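Uncharacterized protein (Porphyromonas gingivalis, PDB 1ZBS) is of unknown function but belongs to the ASKHA superfamily and is probably an N-acetylglucosamine kinase. Local coordinates at residues 1-6 and 12-17; 64-69 and 272-277; 122-127 and 229-234; 205-210 and 246-251; 215-220 and 253-258. All blocks are in the same frame, centred on the assembly; numbering follows the deposited sequence.

Contact 1: residues 1-6 and 12-17; sequences MILIGD and TDWCIA
Trp-14 lays its indole over Gly-5, whose CA stands 4.1 Å from the centroid of the six-membered ring and 28° off its normal, a CH-pi contact over the face. Lacking a side chain, Gly-5 lets the ring come down onto its strand. With CG of Trp-14 anti to its own carbonyl carbon, chi1 -66° lays the six-membered ring back over the neighbouring strand, and Leu-3 meets it obliquely, CD2 being 3.5 Å from CZ3. The other branch of Leu-3, CD1, packs 3.8 Å from CG1 of Ile-16, and Ile-16 CG2 in turn meets SE of the selenomethionine Met-1 at 3.6 Å. On the opposite face small and branched residues pair: CG1 of Ile-2 lies 4.1 Å from CB of Ala-17. Behind these side chains, six backbone hydrogen bonds join antiparallel strands through the pairs Ile-2/Ala-17, Ile-4/Cys-15 and Asp-6/Asp-13; Ile-4 N reaches Cys-15 O at 2.8 Å (N-H...O angle 168°, nearly straight). Farther out, Arg-25 forms a salt bridge with Asp-13, while Met-271 of helix 271-280 covers Ile-4 and Cys-15. In ASKHA proteins the turn of this first hairpin typically carries the phosphate-1 motif. The regular backbone bonding, continued right up to Asp-6 and Asp-13, implies that this turn springs from a firmly fixed base.

Contact 2: residues 64-69 and 272-277; sequences YFYGAG and EGLIQY
Leu-274 is the first residue of the helical segment to reach the strand, and it meets Tyr-66. Its CD1 comes within 3.6 Å of CE2 of the phenol ring, arriving obliquely, while CG follows at 3.8 Å from the same CE2. A branched aliphatic chain suits this place because its methyl can settle against the ring carbons while the phenol oxygen continues past it to polar partners. The fold explains the meeting: strand 62-67 belongs to the first of two 3-2-1-4-5 sheets, of the ribonuclease H-like kind found in ASKHA proteins, and helix 271-280, near the chain's end, returns from the second domain to cover it. One turn further on, Tyr-277, its amide bonded to Gly-273 O at 3.0 Å, brings CE2 to 4.5 Å from Tyr-66 OH, a marginal approach. That hydroxyl is held more firmly by hydrogen bonds with Arg-103 and with His-278, the next residue of the helix.

Contact 3: residues 122-127 and 229-234; sequences SCLFDG and LRYNRP
Tyr-231 gives up more surface than any other residue here, and spends both ring and hydroxyl on strand 120-125. Its OH donates to Ser-122 OG at 2.8 Å, with the serine oxygen at the ring edge, near its plane. Ser-122 in turn hydrogen-bonds with the carbonyl of Asn-227, so a small hydroxyl residue serves as a relay between tyrosine and backbone. The backbone N of Val-134 adds a weak hydrogen bond to the phenol oxygen. With CG anti to its own carbonyl carbon (chi1 -69°), Tyr-231 carries the hydroxyl back toward Ser-122 while the ring lies against Leu-124.

Leu-124, on the same side as Ser-122, takes the ring face instead: its CB sits 4.2 Å above the plane, offset toward the rim, and its backbone N also lies over a face, 4.0 Å from CZ. The strand is the second in the 3-2-1-4-5 sheet of the C-terminal ribonuclease H-like domain, and the tyrosine fastens to it the loop leading from helix 210-229 to strand 238-241.

Tyr-231 is carried by a type I turn from Leu-229 to Asn-232, closed by Asn-232 N to Leu-229 O at 2.7 Å. Asn-232 has positive phi (58°), a conformation asparagine tolerates well. Arg-233 sets out toward the strand, but its guanidinium goes to Glu-110 and Asp-235 in salt bridges, while Arg-230 hydrogen-bonds to Gly-161 O of the second subunit.

Contact 4: residues 205-210 and 246-251; sequences QHLDIP and FHYREV
Leu-207 and Tyr-248 have matching first torsions, chi1 -68° and -65°, each with CG anti to its own carbonyl carbon, which bring the leucine methyls to the edge of the phenol, the two side chains crossing at a slant. CD2 of Leu-207 approaches CE1 of Tyr-248 at 4.0 Å, near the ring plane, while CD1 stands 4.2 Å from the ring's CD1. That second methyl also faces Val-251, whose CG2 is 4.3 Å away. A forked leucine is apt, one branch serving the aromatic edge, the other bridging to the valine. The contact is loose and purely apolar; the tyrosine hydroxyl hydrogen-bonds with Ser-200.

Each side chain sits on a backbone bend. A type I turn from His-206 to Ile-209 carries Leu-207, closed by Ile-209 N to His-206 O at 2.9 Å. Tyr-248 joins two helices, ending one and taking the N-cap position of the next, with Arg-249 N bonded to Phe-246 O at 2.8 Å. NH1 of Arg-249 lies 3.3 Å above the centre of the Phe-246 ring and makes a weak hydrogen bond to Phe-246 O; its salt bridge from NE to Glu-250 OE2 is attraction of charges only, no N-H pointing at the oxygen.

Around this, Val-216 of helix 210-229 touches both Leu-207 and Tyr-248, Ile-203 and Ala-204 of helix 200-204 pack on the tyrosine, and Val-251 leans on Tyr-213 and Phe-220.

Contact 5: residues 215-220 and 253-258; sequences LVQNSF and SSVIKK
Off the edge of the Phe-220 ring, near its plane, lies CG2 of Val-255, while one ring face carries the carbonyl O of Val-216, 3.4 Å above it and offset toward the rim. The packing itself is made lower down, where Phe-220 CB lies 3.9 Å from Val-255 CG2. Set anti to its carbonyl carbon (chi1 -76°), CG of Phe-220 turns the ring off Val-255 and back along helix 249-258, where Val-251 and Leu-252 touch it. Gln-217, one turn earlier, offers its aliphatic part: CG stands 4.1 Å from CG2 of Val-255, and its carbonyl O is 3.8 Å from the same methyl. A short branched valine suits so close a meeting of helices. Val-255 fits among Gln-217, Phe-220, Asp-221 and Leu-224 on one face of helix 210-229. Helix 249-258 is part of the crossover between parallel strands 238-241 and 263-267, and such beta-alpha-beta layering characterises the ribonuclease H-like domains of ASKHA proteins.

Overall arrangement
The contacts fall into two groups, one in each ribonuclease H-like domain. Contacts 1 and 2 share the first sheet, their centres about 8 Å apart, joined by Gly-5 O to Tyr-66 N at 2.7 Å, a probable hydrogen bond. Contacts 4 and 5 share helix 249-258 with centres about 10 Å apart; Tyr-248 CB lies 3.4 Å from Phe-220 CE2. Contact 3 belongs to the second domain too, about 18 Å from contact 5 and about 20 Å from contact 2 between centres. Contacts 1 and 5 lie on opposite sides of the chain's centre, their centres about 33 Å apart. In ASKHA relatives nucleotide and substrate bind in the cleft between the domains.

Contact 1: residues 1-6 and 12-17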
# COMPACT_ATOMS: atom_id res chain seq x y z
N MSE A 1 -9.46 13.82 41.22
CA MSE A 1 -8.40 13.66 40.18
C MSE A 1 -9.00 13.30 38.83
O MSE A 1 -10.18 12.97 38.73
CB MSE A 1 -7.37 12.60 40.62
CG MSE A 1 -7.96 11.32 41.19
SE MSE A 1 -6.61 10.18 42.03
CE MSE A 1 -6.42 11.13 43.72
N ILE A 2 -8.18 13.39 37.78
CA ILE A 2 -8.64 13.11 36.43
C ILE A 2 -7.93 11.95 35.76
O ILE A 2 -6.84 11.55 36.15
CB ILE A 2 -8.49 14.35 35.53
CG1 ILE A 2 -7.02 14.76 35.44
CG2 ILE A 2 -9.34 15.49 36.07
CD1 ILE A 2 -6.74 15.90 34.47
N LEU A 3 -8.58 11.41 34.73
CA LEU A 3 -8.04 10.29 33.95
C LEU A 3 -7.81 10.76 32.51
O LEU A 3 -8.74 11.18 31.82
CB LEU A 3 -9.01 9.11 33.96
CG LEU A 3 -8.55 7.88 33.15
CD1 LEU A 3 -7.24 7.36 33.74
CD2 LEU A 3 -9.62 6.79 33.16
N ILE A 4 -6.57 10.68 32.06
CA ILE A 4 -6.26 11.10 30.70
C ILE A 4 -5.78 9.92 29.87
O ILE A 4 -4.88 9.17 30.27
CB ILE A 4 -5.19 12.22 30.67
CG1 ILE A 4 -5.66 13.41 31.51
CG2 ILE A 4 -4.96 12.66 29.23
CD1 ILE A 4 -4.64 14.51 31.64
N GLY A 5 -6.38 9.76 28.70
CA GLY A 5 -6.01 8.68 27.81
C GLY A 5 -5.68 9.15 26.42
O GLY A 5 -6.39 9.97 25.84
N ASP A 6 -4.58 8.63 25.89
CA ASP A 6 -4.12 8.97 24.55
C ASP A 6 -3.91 7.67 23.79
O ASP A 6 -2.94 6.95 24.03
CB ASP A 6 -2.81 9.74 24.62
CG ASP A 6 -2.49 10.44 23.32
OD1 ASP A 6 -3.25 11.35 22.93
OD2 ASP A 6 -1.47 10.09 22.69
N THR A 12 -2.50 2.33 24.06
CA THR A 12 -3.18 3.46 24.67
C THR A 12 -2.46 3.87 25.94
O THR A 12 -2.26 3.04 26.83
CB THR A 12 -4.63 3.12 25.02
OG1 THR A 12 -5.27 2.51 23.89
CG2 THR A 12 -5.39 4.38 25.41
N ASP A 13 -2.07 5.13 26.03
CA ASP A 13 -1.37 5.61 27.22
C ASP A 13 -2.33 6.31 28.18
O ASP A 13 -3.05 7.23 27.79
CB ASP A 13 -0.25 6.57 26.81
CG ASP A 13 0.72 6.84 27.94
OD1 ASP A 13 1.69 7.60 27.73
OD2 ASP A 13 0.51 6.29 29.04
N TRP A 14 -2.33 5.87 29.43
CA TRP A 14 -3.21 6.44 30.45
C TRP A 14 -2.44 7.14 31.57
O TRP A 14 -1.28 6.81 31.85
CB TRP A 14 -4.09 5.36 31.08
CG TRP A 14 -5.09 4.72 30.18
CD1 TRP A 14 -4.94 3.58 29.46
CD2 TRP A 14 -6.42 5.19 29.92
NE1 TRP A 14 -6.10 3.29 28.77
CE2 TRP A 14 -7.02 4.27 29.03
CE3 TRP A 14 -7.16 6.29 30.35
CZ2 TRP A 14 -8.33 4.42 28.57
CZ3 TRP A 14 -8.47 6.44 29.89
CH2 TRP A 14 -9.04 5.51 29.01
N CYS A 15 -3.10 8.09 32.22
CA CYS A 15 -2.51 8.82 33.33
C CYS A 15 -3.56 9.41 34.27
O CYS A 15 -4.50 10.07 33.83
CB CYS A 15 -1.60 9.94 32.85
SG CYS A 15 -1.10 11.08 34.18
N ILE A 16 -3.38 9.15 35.56
CA ILE A 16 -4.27 9.68 36.58
C ILE A 16 -3.53 10.86 37.18
O ILE A 16 -2.55 10.68 37.91
CB ILE A 16 -4.58 8.63 37.67
CG1 ILE A 16 -5.37 7.47 37.08
CG2 ILE A 16 -5.36 9.27 38.80
CD1 ILE A 16 -5.76 6.42 38.10
N ALA A 17 -3.98 12.07 36.87
CA ALA A 17 -3.34 13.28 37.37
C ALA A 17 -4.21 14.02 38.40
O ALA A 17 -5.42 13.84 38.46
CB ALA A 17 -3.02 14.22 36.21

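Contact 2: residues 64-69 and 272-277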
# COMPACT_ATOMS: atom_id res chain seq x y z
N TYR A 64 -10.69 12.42 30.18
CA TYR A 64 -10.45 13.02 28.87
C TYR A 64 -9.69 12.01 28.01
O TYR A 64 -8.54 11.65 28.29
CB TYR A 64 -9.63 14.31 29.00
CG TYR A 64 -10.21 15.33 29.95
CD1 TYR A 64 -9.78 15.40 31.28
CD2 TYR A 64 -11.19 16.23 29.53
CE1 TYR A 64 -10.30 16.35 32.16
CE2 TYR A 64 -11.72 17.18 30.40
CZ TYR A 64 -11.27 17.24 31.71
OH TYR A 64 -11.78 18.20 32.56
N PHE A 65 -10.36 11.55 26.95
CA PHE A 65 -9.79 10.56 26.05
C PHE A 65 -9.49 11.14 24.68
O PHE A 65 -10.30 11.86 24.10
CB PHE A 65 -10.75 9.38 25.92
CG PHE A 65 -10.18 8.22 25.16
CD1 PHE A 65 -10.28 8.16 23.77
CD2 PHE A 65 -9.51 7.20 25.84
CE1 PHE A 65 -9.72 7.10 23.07
CE2 PHE A 65 -8.95 6.14 25.14
CZ PHE A 65 -9.05 6.09 23.75
N TYR A 66 -8.30 10.82 24.18
CA TYR A 66 -7.86 11.27 22.87
C TYR A 66 -7.37 10.04 22.12
O TYR A 66 -6.50 9.31 22.60
CB TYR A 66 -6.71 12.26 23.03
CG TYR A 66 -7.11 13.55 23.71
CD1 TYR A 66 -7.87 14.51 23.04
CD2 TYR A 66 -6.73 13.82 25.03
CE1 TYR A 66 -8.24 15.70 23.65
CE2 TYR A 66 -7.10 15.01 25.66
CZ TYR A 66 -7.85 15.95 24.96
OH TYR A 66 -8.21 17.13 25.55
N GLY A 67 -7.93 9.81 20.93
CA GLY A 67 -7.52 8.65 20.15
C GLY A 67 -7.91 8.72 18.69
O GLY A 67 -8.92 9.33 18.34
N ALA A 68 -7.12 8.08 17.84
CA ALA A 68 -7.41 8.06 16.41
C ALA A 68 -8.65 7.21 16.18
O ALA A 68 -8.74 6.09 16.67
CB ALA A 68 -6.22 7.49 15.64
N GLY A 69 -9.61 7.75 15.43
CA GLY A 69 -10.84 7.02 15.16
C GLY A 69 -12.00 7.60 15.95
O GLY A 69 -13.16 7.23 15.76
N GLU A 272 2.54 14.77 28.95
CA GLU A 272 2.93 15.88 29.81
C GLU A 272 2.15 17.13 29.42
O GLU A 272 1.71 17.90 30.27
CB GLU A 272 4.43 16.16 29.68
CG GLU A 272 5.32 15.11 30.35
CD GLU A 272 4.99 14.94 31.83
OE1 GLU A 272 4.98 15.95 32.57
OE2 GLU A 272 4.76 13.78 32.26
N GLY A 273 1.98 17.30 28.11
CA GLY A 273 1.24 18.44 27.61
C GLY A 273 -0.23 18.40 27.96
O GLY A 273 -0.80 19.42 28.33
N LEU A 274 -0.86 17.23 27.85
CA LEU A 274 -2.28 17.12 28.17
C LEU A 274 -2.54 17.27 29.66
O LEU A 274 -3.64 17.63 30.07
CB LEU A 274 -2.86 15.78 27.72
CG LEU A 274 -3.45 15.61 26.33
CD1 LEU A 274 -4.08 16.92 25.85
CD2 LEU A 274 -2.38 15.16 25.39
N ILE A 275 -1.53 16.96 30.47
CA ILE A 275 -1.71 17.08 31.90
C ILE A 275 -1.80 18.55 32.27
O ILE A 275 -2.70 18.95 33.00
CB ILE A 275 -0.57 16.43 32.67
CG1 ILE A 275 -0.58 14.92 32.39
CG2 ILE A 275 -0.71 16.71 34.15
CD1 ILE A 275 0.61 14.19 32.95
N GLN A 276 -0.87 19.35 31.75
CA GLN A 276 -0.89 20.77 32.05
C GLN A 276 -2.12 21.44 31.43
O GLN A 276 -2.67 22.38 31.99
CB GLN A 276 0.39 21.45 31.55
CG GLN A 276 1.65 21.12 32.36
CD GLN A 276 1.53 21.47 33.85
OE1 GLN A 276 0.78 20.82 34.59
NE2 GLN A 276 2.26 22.49 34.29
N TYR A 277 -2.55 20.94 30.27
CA TYR A 277 -3.71 21.51 29.59
C TYR A 277 -4.98 21.41 30.43
O TYR A 277 -5.65 22.40 30.67
CB TYR A 277 -3.95 20.82 28.25
CG TYR A 277 -5.21 21.31 27.58
CD1 TYR A 277 -5.18 22.41 26.71
CD2 TYR A 277 -6.45 20.72 27.86
CE1 TYR A 277 -6.35 22.91 26.15
CE2 TYR A 277 -7.62 21.22 27.31
CZ TYR A 277 -7.57 22.31 26.46
OH TYR A 277 -8.73 22.82 25.93

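Contact 3: residues 122-127 and 229-234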
# COMPACT_ATOMS: atom_id res chain seq x y z
N SER A 122 -1.83 15.89 10.38
CA SER A 122 -1.54 17.30 10.57
C SER A 122 -2.83 18.09 10.71
O SER A 122 -3.90 17.61 10.34
CB SER A 122 -0.70 17.89 9.41
OG SER A 122 -1.44 17.97 8.21
N CYS A 123 -2.72 19.29 11.27
CA CYS A 123 -3.88 20.16 11.45
C CYS A 123 -3.43 21.58 11.73
O CYS A 123 -2.34 21.82 12.25
CB CYS A 123 -4.73 19.68 12.62
SG CYS A 123 -3.98 20.03 14.23
N LEU A 124 -4.29 22.53 11.39
CA LEU A 124 -4.01 23.92 11.66
C LEU A 124 -4.83 24.17 12.92
O LEU A 124 -6.03 23.91 12.94
CB LEU A 124 -4.52 24.80 10.51
CG LEU A 124 -3.79 26.11 10.19
CD1 LEU A 124 -4.81 27.09 9.61
CD2 LEU A 124 -3.13 26.71 11.42
N PHE A 125 -4.17 24.63 13.98
CA PHE A 125 -4.83 24.90 15.27
C PHE A 125 -4.95 26.41 15.43
O PHE A 125 -3.99 27.13 15.16
CB PHE A 125 -3.99 24.33 16.42
CG PHE A 125 -4.74 24.20 17.72
CD1 PHE A 125 -4.16 24.61 18.92
CD2 PHE A 125 -6.02 23.66 17.75
CE1 PHE A 125 -4.84 24.47 20.13
CE2 PHE A 125 -6.71 23.51 18.95
CZ PHE A 125 -6.12 23.92 20.14
N ASP A 126 -6.10 26.91 15.87
CA ASP A 126 -6.25 28.36 16.05
C ASP A 126 -6.08 28.75 17.51
O ASP A 126 -6.22 29.92 17.87
CB ASP A 126 -7.60 28.86 15.53
CG ASP A 126 -8.78 28.50 16.43
OD1 ASP A 126 -9.93 28.73 16.00
OD2 ASP A 126 -8.58 28.00 17.57
N GLY A 127 -5.78 27.75 18.33
CA GLY A 127 -5.59 28.02 19.74
C GLY A 127 -6.63 27.38 20.64
O GLY A 127 -6.39 27.24 21.83
N LEU A 229 2.53 22.57 3.83
CA LEU A 229 2.57 23.73 2.95
C LEU A 229 1.19 24.30 2.64
O LEU A 229 0.96 25.51 2.75
CB LEU A 229 3.27 23.39 1.65
CG LEU A 229 4.78 23.21 1.74
CD1 LEU A 229 5.33 23.21 0.32
CD2 LEU A 229 5.43 24.33 2.56
N ARG A 230 0.27 23.42 2.27
CA ARG A 230 -1.10 23.79 1.91
C ARG A 230 -1.85 24.62 2.94
O ARG A 230 -2.93 25.14 2.65
CB ARG A 230 -1.91 22.53 1.58
CG ARG A 230 -1.70 22.01 0.15
CD ARG A 230 -2.24 23.02 -0.86
NE ARG A 230 -2.37 22.49 -2.22
CZ ARG A 230 -3.08 23.09 -3.18
NH1 ARG A 230 -3.72 24.23 -2.92
NH2 ARG A 230 -3.13 22.57 -4.40
N TYR A 231 -1.31 24.75 4.15
CA TYR A 231 -2.00 25.56 5.14
C TYR A 231 -1.69 27.03 4.88
O TYR A 231 -2.40 27.91 5.35
CB TYR A 231 -1.59 25.16 6.56
CG TYR A 231 -2.07 23.79 7.00
CD1 TYR A 231 -3.38 23.37 6.74
CD2 TYR A 231 -1.23 22.92 7.68
CE1 TYR A 231 -3.83 22.12 7.14
CE2 TYR A 231 -1.66 21.66 8.09
CZ TYR A 231 -2.96 21.26 7.82
OH TYR A 231 -3.40 20.02 8.20
N ASN A 232 -0.62 27.28 4.13
CA ASN A 232 -0.21 28.64 3.78
C ASN A 232 0.05 29.53 5.00
O ASN A 232 -0.40 30.67 5.05
CB ASN A 232 -1.28 29.31 2.91
CG ASN A 232 -1.55 28.55 1.62
OD1 ASN A 232 -0.62 28.23 0.88
ND2 ASN A 232 -2.82 28.28 1.34
N ARG A 233 0.78 28.99 5.98
CA ARG A 233 1.10 29.73 7.19
C ARG A 233 2.53 29.45 7.67
O ARG A 233 2.75 29.01 8.80
CB ARG A 233 0.10 29.36 8.30
CG ARG A 233 -1.33 29.86 8.08
CD ARG A 233 -1.40 31.38 8.07
NE ARG A 233 -0.95 31.96 9.34
CZ ARG A 233 -1.69 32.03 10.44
NH1 ARG A 233 -2.93 31.55 10.44
NH2 ARG A 233 -1.20 32.56 11.55
N PRO A 234 3.54 29.71 6.81
CA PRO A 234 4.94 29.48 7.18
C PRO A 234 5.44 30.39 8.30
O PRO A 234 6.63 30.44 8.59
CB PRO A 234 5.68 29.71 5.87
CG PRO A 234 4.87 30.78 5.24
CD PRO A 234 3.46 30.28 5.45

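Contact 4: residues 205-210 and 246-251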
# COMPACT_ATOMS: atom_id res chain seq x y z
N GLN A 205 18.74 3.00 13.20
CA GLN A 205 20.09 2.57 13.54
C GLN A 205 21.03 2.49 12.34
O GLN A 205 22.21 2.19 12.50
CB GLN A 205 20.04 1.21 14.25
CG GLN A 205 19.64 1.32 15.72
CD GLN A 205 19.53 -0.02 16.42
OE1 GLN A 205 20.38 -0.90 16.26
NE2 GLN A 205 18.50 -0.17 17.24
N HIS A 206 20.52 2.81 11.15
CA HIS A 206 21.31 2.75 9.94
C HIS A 206 21.33 4.04 9.14
O HIS A 206 21.67 4.04 7.96
CB HIS A 206 20.82 1.60 9.06
CG HIS A 206 21.25 0.25 9.54
ND1 HIS A 206 22.52 -0.24 9.31
CD2 HIS A 206 20.60 -0.70 10.24
CE1 HIS A 206 22.63 -1.44 9.86
NE2 HIS A 206 21.47 -1.74 10.43
N LEU A 207 20.97 5.14 9.80
CA LEU A 207 20.93 6.46 9.17
C LEU A 207 22.31 6.90 8.68
O LEU A 207 22.44 7.84 7.90
CB LEU A 207 20.40 7.50 10.16
CG LEU A 207 18.93 7.37 10.56
CD1 LEU A 207 18.62 8.30 11.72
CD2 LEU A 207 18.06 7.69 9.36
N ASP A 208 23.35 6.22 9.17
CA ASP A 208 24.71 6.54 8.77
C ASP A 208 24.95 6.13 7.32
O ASP A 208 25.96 6.49 6.73
CB ASP A 208 25.73 5.83 9.69
CG ASP A 208 25.24 4.48 10.19
OD1 ASP A 208 24.29 4.45 11.02
OD2 ASP A 208 25.81 3.45 9.77
N ILE A 209 24.00 5.39 6.77
CA ILE A 209 24.09 4.94 5.38
C ILE A 209 23.28 5.91 4.51
O ILE A 209 22.12 6.19 4.81
CB ILE A 209 23.49 3.53 5.21
CG1 ILE A 209 24.25 2.52 6.08
CG2 ILE A 209 23.53 3.13 3.75
CD1 ILE A 209 23.67 1.12 6.03
N PRO A 210 23.88 6.42 3.43
CA PRO A 210 23.26 7.37 2.49
C PRO A 210 21.85 6.99 2.03
O PRO A 210 20.89 7.72 2.26
CB PRO A 210 24.25 7.40 1.33
CG PRO A 210 25.55 7.24 2.03
CD PRO A 210 25.26 6.12 3.01
N PHE A 246 10.19 11.86 17.04
CA PHE A 246 11.20 11.89 18.07
C PHE A 246 12.45 11.15 17.59
O PHE A 246 13.50 11.76 17.39
CB PHE A 246 10.66 11.25 19.35
CG PHE A 246 11.54 11.45 20.54
CD1 PHE A 246 11.96 12.74 20.90
CD2 PHE A 246 11.98 10.36 21.29
CE1 PHE A 246 12.82 12.93 21.98
CE2 PHE A 246 12.84 10.55 22.37
CZ PHE A 246 13.26 11.83 22.72
N HIS A 247 12.34 9.85 17.37
CA HIS A 247 13.49 9.05 16.92
C HIS A 247 14.24 9.62 15.71
O HIS A 247 15.43 9.35 15.54
CB HIS A 247 13.06 7.60 16.64
CG HIS A 247 12.53 6.89 17.84
ND1 HIS A 247 13.08 7.05 19.10
CD2 HIS A 247 11.49 6.04 18.00
CE1 HIS A 247 12.41 6.32 19.97
NE2 HIS A 247 11.44 5.70 19.33
N TYR A 248 13.55 10.39 14.88
CA TYR A 248 14.19 10.96 13.69
C TYR A 248 14.26 12.49 13.76
O TYR A 248 14.43 13.16 12.73
CB TYR A 248 13.41 10.54 12.44
CG TYR A 248 13.45 9.05 12.18
CD1 TYR A 248 14.46 8.49 11.40
CD2 TYR A 248 12.49 8.20 12.71
CE1 TYR A 248 14.51 7.12 11.17
CE2 TYR A 248 12.53 6.83 12.49
CZ TYR A 248 13.54 6.29 11.72
OH TYR A 248 13.57 4.94 11.47
N ARG A 249 14.14 13.02 14.98
CA ARG A 249 14.17 14.47 15.19
C ARG A 249 15.27 15.19 14.43
O ARG A 249 15.01 16.20 13.78
CB ARG A 249 14.27 14.80 16.70
CG ARG A 249 15.42 14.15 17.46
CD ARG A 249 15.45 14.66 18.90
NE ARG A 249 16.48 14.00 19.70
CZ ARG A 249 16.40 12.75 20.14
NH1 ARG A 249 15.33 12.02 19.88
NH2 ARG A 249 17.40 12.22 20.84
N GLU A 250 16.50 14.69 14.49
CA GLU A 250 17.59 15.33 13.77
C GLU A 250 17.23 15.50 12.30
O GLU A 250 17.28 16.61 11.77
CB GLU A 250 18.88 14.50 13.87
CG GLU A 250 19.54 14.43 15.24
CD GLU A 250 18.72 13.69 16.29
OE1 GLU A 250 18.01 12.73 15.93
OE2 GLU A 250 18.81 14.07 17.49
N VAL A 251 16.86 14.40 11.65
CA VAL A 251 16.50 14.44 10.23
C VAL A 251 15.31 15.36 9.98
O VAL A 251 15.28 16.09 8.98
CB VAL A 251 16.17 13.04 9.70
CG1 VAL A 251 15.91 13.11 8.20
CG2 VAL A 251 17.30 12.07 10.00

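Contact 5: residues 215-220 and 253-258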
# COMPACT_ATOMS: atom_id res chain seq x y z
N LEU A 215 16.22 8.25 2.09
CA LEU A 215 14.89 7.65 2.06
C LEU A 215 14.02 8.30 3.14
O LEU A 215 12.88 8.69 2.88
CB LEU A 215 14.98 6.14 2.26
CG LEU A 215 13.65 5.36 2.33
CD1 LEU A 215 13.86 3.91 1.84
CD2 LEU A 215 13.12 5.37 3.75
N VAL A 216 14.55 8.42 4.35
CA VAL A 216 13.80 9.02 5.45
C VAL A 216 13.57 10.51 5.21
O VAL A 216 12.50 11.04 5.50
CB VAL A 216 14.54 8.82 6.79
CG1 VAL A 216 13.82 9.56 7.90
CG2 VAL A 216 14.61 7.33 7.11
N GLN A 217 14.60 11.15 4.66
CA GLN A 217 14.58 12.57 4.35
C GLN A 217 13.52 12.92 3.31
O GLN A 217 12.76 13.88 3.48
CB GLN A 217 15.97 12.98 3.85
CG GLN A 217 16.07 14.35 3.20
CD GLN A 217 17.46 14.60 2.63
OE1 GLN A 217 18.40 14.93 3.36
NE2 GLN A 217 17.61 14.43 1.32
N ASN A 218 13.45 12.14 2.23
CA ASN A 218 12.49 12.41 1.18
C ASN A 218 11.06 12.19 1.65
O ASN A 218 10.14 12.88 1.21
CB ASN A 218 12.77 11.53 -0.04
CG ASN A 218 14.13 11.80 -0.63
OD1 ASN A 218 14.66 12.91 -0.51
ND2 ASN A 218 14.70 10.80 -1.29
N SER A 219 10.87 11.24 2.55
CA SER A 219 9.54 10.98 3.05
C SER A 219 9.08 12.12 3.95
O SER A 219 7.92 12.54 3.88
CB SER A 219 9.51 9.66 3.81
OG SER A 219 8.16 9.26 4.00
N PHE A 220 9.97 12.61 4.81
CA PHE A 220 9.63 13.72 5.70
C PHE A 220 9.34 14.96 4.86
O PHE A 220 8.42 15.72 5.16
CB PHE A 220 10.78 14.03 6.67
CG PHE A 220 10.91 13.04 7.81
CD1 PHE A 220 9.98 12.01 7.98
CD2 PHE A 220 11.96 13.14 8.71
CE1 PHE A 220 10.11 11.11 9.04
CE2 PHE A 220 12.10 12.25 9.76
CZ PHE A 220 11.16 11.22 9.93
N SER A 253 14.51 18.00 11.62
CA SER A 253 14.97 19.39 11.70
C SER A 253 15.59 19.85 10.38
O SER A 253 15.27 20.93 9.88
CB SER A 253 16.04 19.56 12.79
OG SER A 253 15.46 19.88 14.04
N SER A 254 16.48 19.03 9.84
CA SER A 254 17.15 19.35 8.59
C SER A 254 16.16 19.56 7.47
O SER A 254 16.30 20.49 6.68
CB SER A 254 18.11 18.23 8.21
OG SER A 254 18.54 18.40 6.87
N VAL A 255 15.16 18.68 7.38
CA VAL A 255 14.14 18.78 6.35
C VAL A 255 13.36 20.09 6.48
O VAL A 255 13.22 20.83 5.52
CB VAL A 255 13.16 17.60 6.41
CG1 VAL A 255 12.05 17.79 5.39
CG2 VAL A 255 13.90 16.29 6.15
N ILE A 256 12.85 20.35 7.68
CA ILE A 256 12.10 21.57 7.95
C ILE A 256 12.94 22.80 7.58
O ILE A 256 12.48 23.68 6.86
CB ILE A 256 11.71 21.66 9.45
CG1 ILE A 256 10.65 20.61 9.77
CG2 ILE A 256 11.25 23.08 9.78
CD1 ILE A 256 10.39 20.42 11.27
N LYS A 257 14.17 22.84 8.09
CA LYS A 257 15.07 23.96 7.83
C LYS A 257 15.27 24.13 6.33
O LYS A 257 15.16 25.23 5.79
CB LYS A 257 16.43 23.68 8.49
CG LYS A 257 17.23 24.92 8.88
CD LYS A 257 17.18 25.15 10.39
CE LYS A 257 17.84 24.00 11.15
NZ LYS A 257 17.81 24.16 12.63
N LYS A 258 15.55 23.02 5.66
CA LYS A 258 15.78 23.02 4.22
C LYS A 258 14.64 23.63 3.41
O LYS A 258 14.86 24.10 2.29
CB LYS A 258 16.07 21.59 3.76
CG LYS A 258 16.65 21.46 2.37
CD LYS A 258 17.39 20.13 2.23
CE LYS A 258 17.81 19.85 0.80
NZ LYS A 258 16.64 19.57 -0.09